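Local coordinates for protein N-alpha-acetyltransferase 35, NatC auxiliary subunit (Saccharomyces cerevisiae, PDB 6YGA) that serves as the large auxiliary subunit of the NatC N-terminal acetyltransferase, which acetylates the N-terminal methionine of the L-A virus Gag protein, at residues L311-A316 with L320-F325; L342-F347 with N401-T406. All blocks are in the same frame, centred on the assembly; numbering follows the deposited sequence.

How the interactions relate
Both contacts belong to one run of consecutive helices in the NAA35-like, TPR-repeat region, and they follow each other in the chain, with centres about 13 Å apart. Interaction 1 is local, folding the linker after helix 298-311 onto helix 319-328, and it is only partly buried, with a salt-bridged glutamate on its more exposed flank. Interaction 2 is small, wholly buried and brings together segments 54 residues apart: helix 337-347 and the end of helix 386-402. The two share a hydrophobic layer, in which Phe325 CE1 lies 3.7 Å from Phe343 CE1 and Thr322 packs on Phe347. Aliphatic-aromatic packing dominates the first; a serine against proline and phenylalanine makes the second.

Interaction 1: L311-A316 with L320-F325; sequences LLVDKA and LETYQF
Val313 sits squarely on the ring of Phe325, its CB 3.8 Å from the ring centroid and only 11° off the normal, a well-centred CH-pi contact. The two side chains cross at about a right angle. One methyl, CG2, lies anti to the backbone N and reaches over the same face to 3.7 Å from Phe325 CD1, while the ring itself is swung toward the linker by a chi1 of 179°. About one turn earlier in the helix the packing stays close: Ala316 CB meets the Thr322 methyl, CG2, at 3.5 Å. The Thr322 hydroxyl is engaged elsewhere, with Ala319 O and Tyr399 OH. Helix 337-347 also packs here, with Phe346 on Val313.

Toward the solvent side Leu312 and Lys315 are looser. Leu312 meets the Phe325 ring only through CB, obliquely, 4.2 Å from CE2, and Lys315 is exposed. Glu321 forms a partly exposed, polar flank that still comes close: it runs its extended chain alongside Ala316, bringing OE1 to 3.4 Å from Ala316 CA. The linker thus meets helix 319-328 through an apolar face that gives fit without direction, whereas the carboxylate adds directed bonds, OE1 accepting the backbone N-H of Glu317 and OE2 forming a salt bridge with Arg665, whose second bond is to Lys315 O.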
ATOM      1  N   LEU B 311      -7.660   2.339 -21.335  1.00 45.34           N
ATOM      2  CA  LEU B 311      -7.571   2.214 -22.786  1.00 49.46           C
ATOM      3  C   LEU B 311      -7.462   3.560 -23.491  1.00 50.60           C
ATOM      4  O   LEU B 311      -7.097   3.592 -24.670  1.00 52.88           O
ATOM      5  CB  LEU B 311      -8.785   1.449 -23.314  1.00 50.62           C
ATOM      6  CG  LEU B 311      -9.097   0.151 -22.570  1.00 51.70           C
ATOM      7  CD1 LEU B 311     -10.412  -0.451 -23.048  1.00 51.02           C
ATOM      8  CD2 LEU B 311      -7.953  -0.842 -22.729  1.00 52.99           C
ATOM      9  N   LEU B 312      -7.773   4.666 -22.807  1.00 48.84           N
ATOM     10  CA  LEU B 312      -7.732   5.975 -23.455  1.00 47.60           C
ATOM     11  C   LEU B 312      -6.312   6.379 -23.825  1.00 47.21           C
ATOM     12  O   LEU B 312      -6.118   7.156 -24.768  1.00 47.99           O
ATOM     13  CB  LEU B 312      -8.351   7.042 -22.551  1.00 45.99           C
ATOM     14  CG  LEU B 312      -9.851   6.964 -22.260  1.00 46.18           C
ATOM     15  CD1 LEU B 312     -10.264   8.031 -21.252  1.00 45.48           C
ATOM     16  CD2 LEU B 312     -10.652   7.098 -23.544  1.00 45.11           C
ATOM     17  N   VAL B 313      -5.314   5.871 -23.099  1.00 46.76           N
ATOM     18  CA  VAL B 313      -3.937   6.274 -23.352  1.00 44.37           C
ATOM     19  C   VAL B 313      -3.461   5.803 -24.719  1.00 47.00           C
ATOM     20  O   VAL B 313      -2.469   6.327 -25.239  1.00 48.46           O
ATOM     21  CB  VAL B 313      -3.012   5.752 -22.239  1.00 40.14           C
ATOM     22  CG1 VAL B 313      -2.753   4.263 -22.412  1.00 40.56           C
ATOM     23  CG2 VAL B 313      -1.709   6.538 -22.214  1.00 35.86           C
ATOM     24  N   ASP B 314      -4.151   4.834 -25.325  1.00 49.11           N
ATOM     25  CA  ASP B 314      -3.775   4.384 -26.660  1.00 52.92           C
ATOM     26  C   ASP B 314      -3.987   5.477 -27.701  1.00 54.87           C
ATOM     27  O   ASP B 314      -3.332   5.470 -28.750  1.00 56.76           O
ATOM     28  CB  ASP B 314      -4.567   3.125 -27.023  1.00 55.36           C
ATOM     29  CG  ASP B 314      -4.165   2.547 -28.362  1.00 60.88           C
ATOM     30  OD1 ASP B 314      -2.996   2.127 -28.506  1.00 63.45           O
ATOM     31  OD2 ASP B 314      -5.020   2.506 -29.270  1.00 64.07           O
ATOM     32  N   LYS B 315      -4.872   6.434 -27.423  1.00 54.85           N
ATOM     33  CA  LYS B 315      -5.174   7.520 -28.348  1.00 56.61           C
ATOM     34  C   LYS B 315      -4.166   8.659 -28.290  1.00 56.44           C
ATOM     35  O   LYS B 315      -4.343   9.656 -28.999  1.00 55.36           O
ATOM     36  CB  LYS B 315      -6.574   8.068 -28.064  1.00 56.64           C
ATOM     37  CG  LYS B 315      -7.697   7.087 -28.348  1.00 59.04           C
ATOM     38  CD  LYS B 315      -8.896   7.352 -27.453  1.00 61.39           C
ATOM     39  CE  LYS B 315      -9.328   8.807 -27.505  1.00 64.19           C
ATOM     40  NZ  LYS B 315     -10.425   9.082 -26.537  1.00 66.56           N
ATOM     41  N   ALA B 316      -3.128   8.544 -27.467  1.00 55.85           N
ATOM     42  CA  ALA B 316      -2.171   9.630 -27.316  1.00 53.65           C
ATOM     43  C   ALA B 316      -1.346   9.804 -28.583  1.00 57.05           C
ATOM     44  O   ALA B 316      -0.921   8.830 -29.210  1.00 59.22           O
ATOM     45  CB  ALA B 316      -1.253   9.368 -26.125  1.00 47.84           C
ATOM     46  N   LEU B 320       3.604  14.448 -24.341  1.00 42.74           N
ATOM     47  CA  LEU B 320       2.937  15.264 -23.334  1.00 42.62           C
ATOM     48  C   LEU B 320       1.560  14.712 -22.993  1.00 40.97           C
ATOM     49  O   LEU B 320       1.109  14.836 -21.849  1.00 40.14           O
ATOM     50  CB  LEU B 320       2.837  16.710 -23.819  1.00 42.90           C
ATOM     51  CG  LEU B 320       2.341  17.753 -22.818  1.00 44.35           C
ATOM     52  CD1 LEU B 320       3.055  17.592 -21.489  1.00 44.28           C
ATOM     53  CD2 LEU B 320       2.555  19.153 -23.374  1.00 47.98           C
ATOM     54  N   GLU B 321       0.888  14.085 -23.961  1.00 38.22           N
ATOM     55  CA  GLU B 321      -0.429  13.519 -23.690  1.00 38.68           C
ATOM     56  C   GLU B 321      -0.330  12.280 -22.805  1.00 39.35           C
ATOM     57  O   GLU B 321      -1.179  12.071 -21.931  1.00 37.81           O
ATOM     58  CB  GLU B 321      -1.146  13.210 -25.004  1.00 40.02           C
ATOM     59  CG  GLU B 321      -1.673  14.460 -25.705  1.00 44.88           C
ATOM     60  CD  GLU B 321      -2.372  14.158 -27.017  1.00 51.25           C
ATOM     61  OE1 GLU B 321      -2.271  13.009 -27.494  1.00 52.96           O
ATOM     62  OE2 GLU B 321      -3.024  15.071 -27.572  1.00 53.56           O
ATOM     63  N   THR B 322       0.698  11.447 -23.009  1.00 38.31           N
ATOM     64  CA  THR B 322       0.924  10.329 -22.096  1.00 37.99           C
ATOM     65  C   THR B 322       1.369  10.823 -20.724  1.00 37.51           C
ATOM     66  O   THR B 322       0.929  10.295 -19.696  1.00 36.26           O
ATOM     67  CB  THR B 322       1.968   9.365 -22.666  1.00 40.26           C
ATOM     68  OG1 THR B 322       3.199  10.064 -22.893  1.00 42.17           O
ATOM     69  CG2 THR B 322       1.485   8.753 -23.967  1.00 39.24           C
ATOM     70  N   TYR B 323       2.243  11.832 -20.693  1.00 36.64           N
ATOM     71  CA  TYR B 323       2.744  12.352 -19.425  1.00 36.19           C
ATOM     72  C   TYR B 323       1.603  12.877 -18.560  1.00 36.53           C
ATOM     73  O   TYR B 323       1.503  12.542 -17.373  1.00 34.73           O
ATOM     74  CB  TYR B 323       3.784  13.442 -19.700  1.00 37.42           C
ATOM     75  CG  TYR B 323       4.340  14.147 -18.481  1.00 39.24           C
ATOM     76  CD1 TYR B 323       5.436  13.638 -17.794  1.00 39.18           C
ATOM     77  CD2 TYR B 323       3.786  15.339 -18.039  1.00 43.00           C
ATOM     78  CE1 TYR B 323       5.951  14.291 -16.687  1.00 38.37           C
ATOM     79  CE2 TYR B 323       4.293  15.998 -16.936  1.00 43.72           C
ATOM     80  CZ  TYR B 323       5.374  15.471 -16.264  1.00 42.50           C
ATOM     81  OH  TYR B 323       5.874  16.131 -15.165  1.00 45.60           O
ATOM     82  N   GLN B 324       0.716  13.683 -19.148  1.00 37.62           N
ATOM     83  CA  GLN B 324      -0.421  14.211 -18.398  1.00 38.13           C
ATOM     84  C   GLN B 324      -1.445  13.128 -18.082  1.00 39.83           C
ATOM     85  O   GLN B 324      -2.152  13.223 -17.071  1.00 40.13           O
ATOM     86  CB  GLN B 324      -1.074  15.357 -19.171  1.00 39.69           C
ATOM     87  CG  GLN B 324      -0.186  16.586 -19.326  1.00 42.25           C
ATOM     88  CD  GLN B 324      -0.143  17.451 -18.075  1.00 45.17           C
ATOM     89  OE1 GLN B 324       0.020  16.951 -16.962  1.00 47.09           O
ATOM     90  NE2 GLN B 324      -0.292  18.759 -18.257  1.00 44.52           N
ATOM     91  N   PHE B 325      -1.549  12.098 -18.927  1.00 37.85           N
ATOM     92  CA  PHE B 325      -2.402  10.966 -18.584  1.00 38.22           C
ATOM     93  C   PHE B 325      -1.894  10.271 -17.328  1.00 38.29           C
ATOM     94  O   PHE B 325      -2.679   9.934 -16.435  1.00 40.99           O
ATOM     95  CB  PHE B 325      -2.485   9.980 -19.751  1.00 39.16           C
ATOM     96  CG  PHE B 325      -3.343   8.771 -19.466  1.00 41.84           C
ATOM     97  CD1 PHE B 325      -2.798   7.636 -18.880  1.00 41.72           C
ATOM     98  CD2 PHE B 325      -4.692   8.768 -19.786  1.00 40.61           C
ATOM     99  CE1 PHE B 325      -3.581   6.527 -18.614  1.00 40.94           C
ATOM    100  CE2 PHE B 325      -5.480   7.660 -19.525  1.00 40.92           C
ATOM    101  CZ  PHE B 325      -4.924   6.539 -18.938  1.00 41.00           C
TER

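Interaction 2: L342-F347 with N401-T406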
ATOM      1  N   LEU B 342      -3.259  -3.098 -15.145  1.00 44.93           N
ATOM      2  CA  LEU B 342      -3.434  -3.142 -16.591  1.00 48.03           C
ATOM      3  C   LEU B 342      -2.644  -2.039 -17.285  1.00 49.48           C
ATOM      4  O   LEU B 342      -2.054  -2.268 -18.349  1.00 50.35           O
ATOM      5  CB  LEU B 342      -4.921  -3.040 -16.933  1.00 50.17           C
ATOM      6  CG  LEU B 342      -5.311  -3.433 -18.356  1.00 54.05           C
ATOM      7  CD1 LEU B 342      -4.945  -4.882 -18.608  1.00 55.89           C
ATOM      8  CD2 LEU B 342      -6.797  -3.204 -18.576  1.00 54.33           C
ATOM      9  N   PHE B 343      -2.603  -0.845 -16.688  1.00 46.71           N
ATOM     10  CA  PHE B 343      -1.996   0.300 -17.363  1.00 45.77           C
ATOM     11  C   PHE B 343      -0.530   0.074 -17.726  1.00 44.32           C
ATOM     12  O   PHE B 343      -0.187   0.231 -18.910  1.00 46.21           O
ATOM     13  CB  PHE B 343      -2.191   1.561 -16.513  1.00 44.11           C
ATOM     14  CG  PHE B 343      -1.262   2.677 -16.877  1.00 43.19           C
ATOM     15  CD1 PHE B 343      -1.431   3.390 -18.055  1.00 40.22           C
ATOM     16  CD2 PHE B 343      -0.216   3.015 -16.041  1.00 43.05           C
ATOM     17  CE1 PHE B 343      -0.569   4.413 -18.387  1.00 38.09           C
ATOM     18  CE2 PHE B 343       0.649   4.038 -16.365  1.00 38.67           C
ATOM     19  CZ  PHE B 343       0.474   4.739 -17.540  1.00 36.07           C
ATOM     20  N   PRO B 344       0.373  -0.302 -16.809  1.00 43.64           N
ATOM     21  CA  PRO B 344       1.768  -0.496 -17.244  1.00 46.55           C
ATOM     22  C   PRO B 344       1.933  -1.614 -18.259  1.00 48.63           C
ATOM     23  O   PRO B 344       2.781  -1.502 -19.153  1.00 50.83           O
ATOM     24  CB  PRO B 344       2.509  -0.792 -15.932  1.00 44.84           C
ATOM     25  CG  PRO B 344       1.647  -0.205 -14.872  1.00 42.63           C
ATOM     26  CD  PRO B 344       0.253  -0.472 -15.350  1.00 42.26           C
ATOM     27  N   LEU B 345       1.142  -2.686 -18.159  1.00 48.72           N
ATOM     28  CA  LEU B 345       1.233  -3.762 -19.143  1.00 48.45           C
ATOM     29  C   LEU B 345       0.653  -3.341 -20.487  1.00 47.85           C
ATOM     30  O   LEU B 345       1.161  -3.753 -21.536  1.00 47.72           O
ATOM     31  CB  LEU B 345       0.519  -5.008 -18.622  1.00 50.10           C
ATOM     32  CG  LEU B 345       1.093  -5.559 -17.319  1.00 50.56           C
ATOM     33  CD1 LEU B 345       0.250  -6.711 -16.791  1.00 50.95           C
ATOM     34  CD2 LEU B 345       2.531  -5.992 -17.543  1.00 49.52           C
ATOM     35  N   PHE B 346      -0.404  -2.530 -20.470  1.00 47.25           N
ATOM     36  CA  PHE B 346      -0.976  -1.982 -21.693  1.00 45.01           C
ATOM     37  C   PHE B 346      -0.098  -0.886 -22.284  1.00 44.83           C
ATOM     38  O   PHE B 346      -0.054  -0.721 -23.508  1.00 45.20           O
ATOM     39  CB  PHE B 346      -2.379  -1.444 -21.399  1.00 43.16           C
ATOM     40  CG  PHE B 346      -3.122  -0.964 -22.613  1.00 45.08           C
ATOM     41  CD1 PHE B 346      -3.851  -1.851 -23.385  1.00 47.12           C
ATOM     42  CD2 PHE B 346      -3.113   0.375 -22.966  1.00 47.39           C
ATOM     43  CE1 PHE B 346      -4.542  -1.418 -24.497  1.00 48.83           C
ATOM     44  CE2 PHE B 346      -3.804   0.816 -24.078  1.00 50.23           C
ATOM     45  CZ  PHE B 346      -4.520  -0.084 -24.845  1.00 50.80           C
ATOM     46  N   PHE B 347       0.606  -0.141 -21.432  1.00 43.45           N
ATOM     47  CA  PHE B 347       1.440   0.967 -21.886  1.00 45.26           C
ATOM     48  C   PHE B 347       2.797   0.476 -22.379  1.00 48.62           C
ATOM     49  O   PHE B 347       3.286   0.933 -23.418  1.00 51.62           O
ATOM     50  CB  PHE B 347       1.603   1.977 -20.747  1.00 44.55           C
ATOM     51  CG  PHE B 347       2.224   3.278 -21.159  1.00 47.16           C
ATOM     52  CD1 PHE B 347       1.539   4.163 -21.974  1.00 46.96           C
ATOM     53  CD2 PHE B 347       3.483   3.633 -20.700  1.00 47.89           C
ATOM     54  CE1 PHE B 347       2.111   5.370 -22.345  1.00 46.84           C
ATOM     55  CE2 PHE B 347       4.055   4.836 -21.065  1.00 47.33           C
ATOM     56  CZ  PHE B 347       3.368   5.705 -21.888  1.00 45.84           C
ATOM     57  N   ASN B 401       5.268   3.946 -11.667  1.00 40.32           N
ATOM     58  CA  ASN B 401       4.999   4.383 -10.302  1.00 39.17           C
ATOM     59  C   ASN B 401       3.674   5.127 -10.186  1.00 39.00           C
ATOM     60  O   ASN B 401       3.087   5.157  -9.099  1.00 39.72           O
ATOM     61  CB  ASN B 401       6.149   5.258  -9.799  1.00 39.14           C
ATOM     62  CG  ASN B 401       5.987   5.654  -8.350  1.00 39.04           C
ATOM     63  OD1 ASN B 401       6.108   4.823  -7.450  1.00 42.97           O
ATOM     64  ND2 ASN B 401       5.718   6.929  -8.114  1.00 34.18           N
ATOM     65  N   CYS B 402       3.178   5.705 -11.285  1.00 38.32           N
ATOM     66  CA  CYS B 402       1.933   6.465 -11.223  1.00 37.58           C
ATOM     67  C   CYS B 402       0.733   5.583 -10.907  1.00 39.95           C
ATOM     68  O   CYS B 402      -0.244   6.066 -10.327  1.00 41.77           O
ATOM     69  CB  CYS B 402       1.694   7.209 -12.535  1.00 38.39           C
ATOM     70  SG  CYS B 402       2.879   8.526 -12.848  1.00 39.98           S
ATOM     71  N   SER B 403       0.773   4.304 -11.274  1.00 38.92           N
ATOM     72  CA  SER B 403      -0.360   3.426 -11.026  1.00 41.27           C
ATOM     73  C   SER B 403      -0.233   2.650  -9.720  1.00 40.91           C
ATOM     74  O   SER B 403      -0.963   1.674  -9.520  1.00 42.04           O
ATOM     75  CB  SER B 403      -0.549   2.459 -12.195  1.00 42.44           C
ATOM     76  OG  SER B 403       0.417   1.430 -12.147  1.00 47.97           O
ATOM     77  N   GLN B 404       0.671   3.056  -8.831  1.00 39.95           N
ATOM     78  CA  GLN B 404       0.756   2.435  -7.520  1.00 41.14           C
ATOM     79  C   GLN B 404      -0.328   3.003  -6.606  1.00 42.95           C
ATOM     80  O   GLN B 404      -0.977   4.004  -6.920  1.00 44.31           O
ATOM     81  CB  GLN B 404       2.143   2.648  -6.913  1.00 39.41           C
ATOM     82  CG  GLN B 404       3.281   2.119  -7.774  1.00 39.64           C
ATOM     83  CD  GLN B 404       3.106   0.654  -8.122  1.00 43.81           C
ATOM     84  OE1 GLN B 404       2.805  -0.169  -7.257  1.00 44.92           O
ATOM     85  NE2 GLN B 404       3.280   0.323  -9.397  1.00 44.76           N
ATOM     86  N   ASN B 405      -0.530   2.353  -5.459  1.00 43.37           N
ATOM     87  CA  ASN B 405      -1.502   2.881  -4.515  1.00 42.20           C
ATOM     88  C   ASN B 405      -0.981   4.176  -3.891  1.00 40.86           C
ATOM     89  O   ASN B 405       0.173   4.573  -4.081  1.00 37.92           O
ATOM     90  CB  ASN B 405      -1.849   1.848  -3.438  1.00 42.26           C
ATOM     91  CG  ASN B 405      -0.674   1.500  -2.539  1.00 43.35           C
ATOM     92  OD1 ASN B 405      -0.219   2.320  -1.740  1.00 44.38           O
ATOM     93  ND2 ASN B 405      -0.201   0.264  -2.642  1.00 42.60           N
ATOM     94  N   THR B 406      -1.857   4.836  -3.129  1.00 40.72           N
ATOM     95  CA  THR B 406      -1.577   6.193  -2.667  1.00 40.75           C
ATOM     96  C   THR B 406      -0.390   6.264  -1.711  1.00 39.99           C
ATOM     97  O   THR B 406       0.225   7.328  -1.590  1.00 39.66           O
ATOM     98  CB  THR B 406      -2.827   6.792  -2.010  1.00 42.04           C
ATOM     99  OG1 THR B 406      -2.619   8.190  -1.778  1.00 44.07           O
ATOM    100  CG2 THR B 406      -3.130   6.103  -0.688  1.00 42.01           C
TER
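Ser403 projects toward helix 337-347 and touches two neighbours there, Phe343 and Pro344. Its OG comes to 3.4 Å from Pro344 CG and 3.7 Å from Pro344 CD, so the oxygen rests against the CH2 groups of the pyrrolidine ring. The CB of the serine meets the phenylalanine instead, approaching the ring obliquely at 3.9 Å from Phe343 CD2. A chi1 of 76° turns OG to the Pro344 side, between the serine's own backbone N and carbonyl carbon, while CB, placed by the backbone, meets Phe343. The two halves of this short side chain therefore have different neighbours, the hydroxyl lying on the proline and the methylene on the aromatic ring.

What fixes the hydroxyl lies one turn back in the helix, where Arg340 O is its hydrogen-bond partner. Pro344 has no N-H to give to that carbonyl, and the helix is kinked here; the serine supplies a bond to the oxygen that a regular helix would pair with residue 344.

Farther out, the turn that follows helix 386-402 has several polar partners. Asn405 is the N-cap of helix 406-429: its OD1 takes the backbone N-H groups of Cys407 and Arg408, and Phe142 of the N-alpha-acetyltransferase 30 chain packs against it. The direct contact is small, 111 Å² in all, but its buried hydroxyl has a polar partner in the very helix it packs against, so the turn between two helices is tied to the kink by a directional bond as well as by apolar fit.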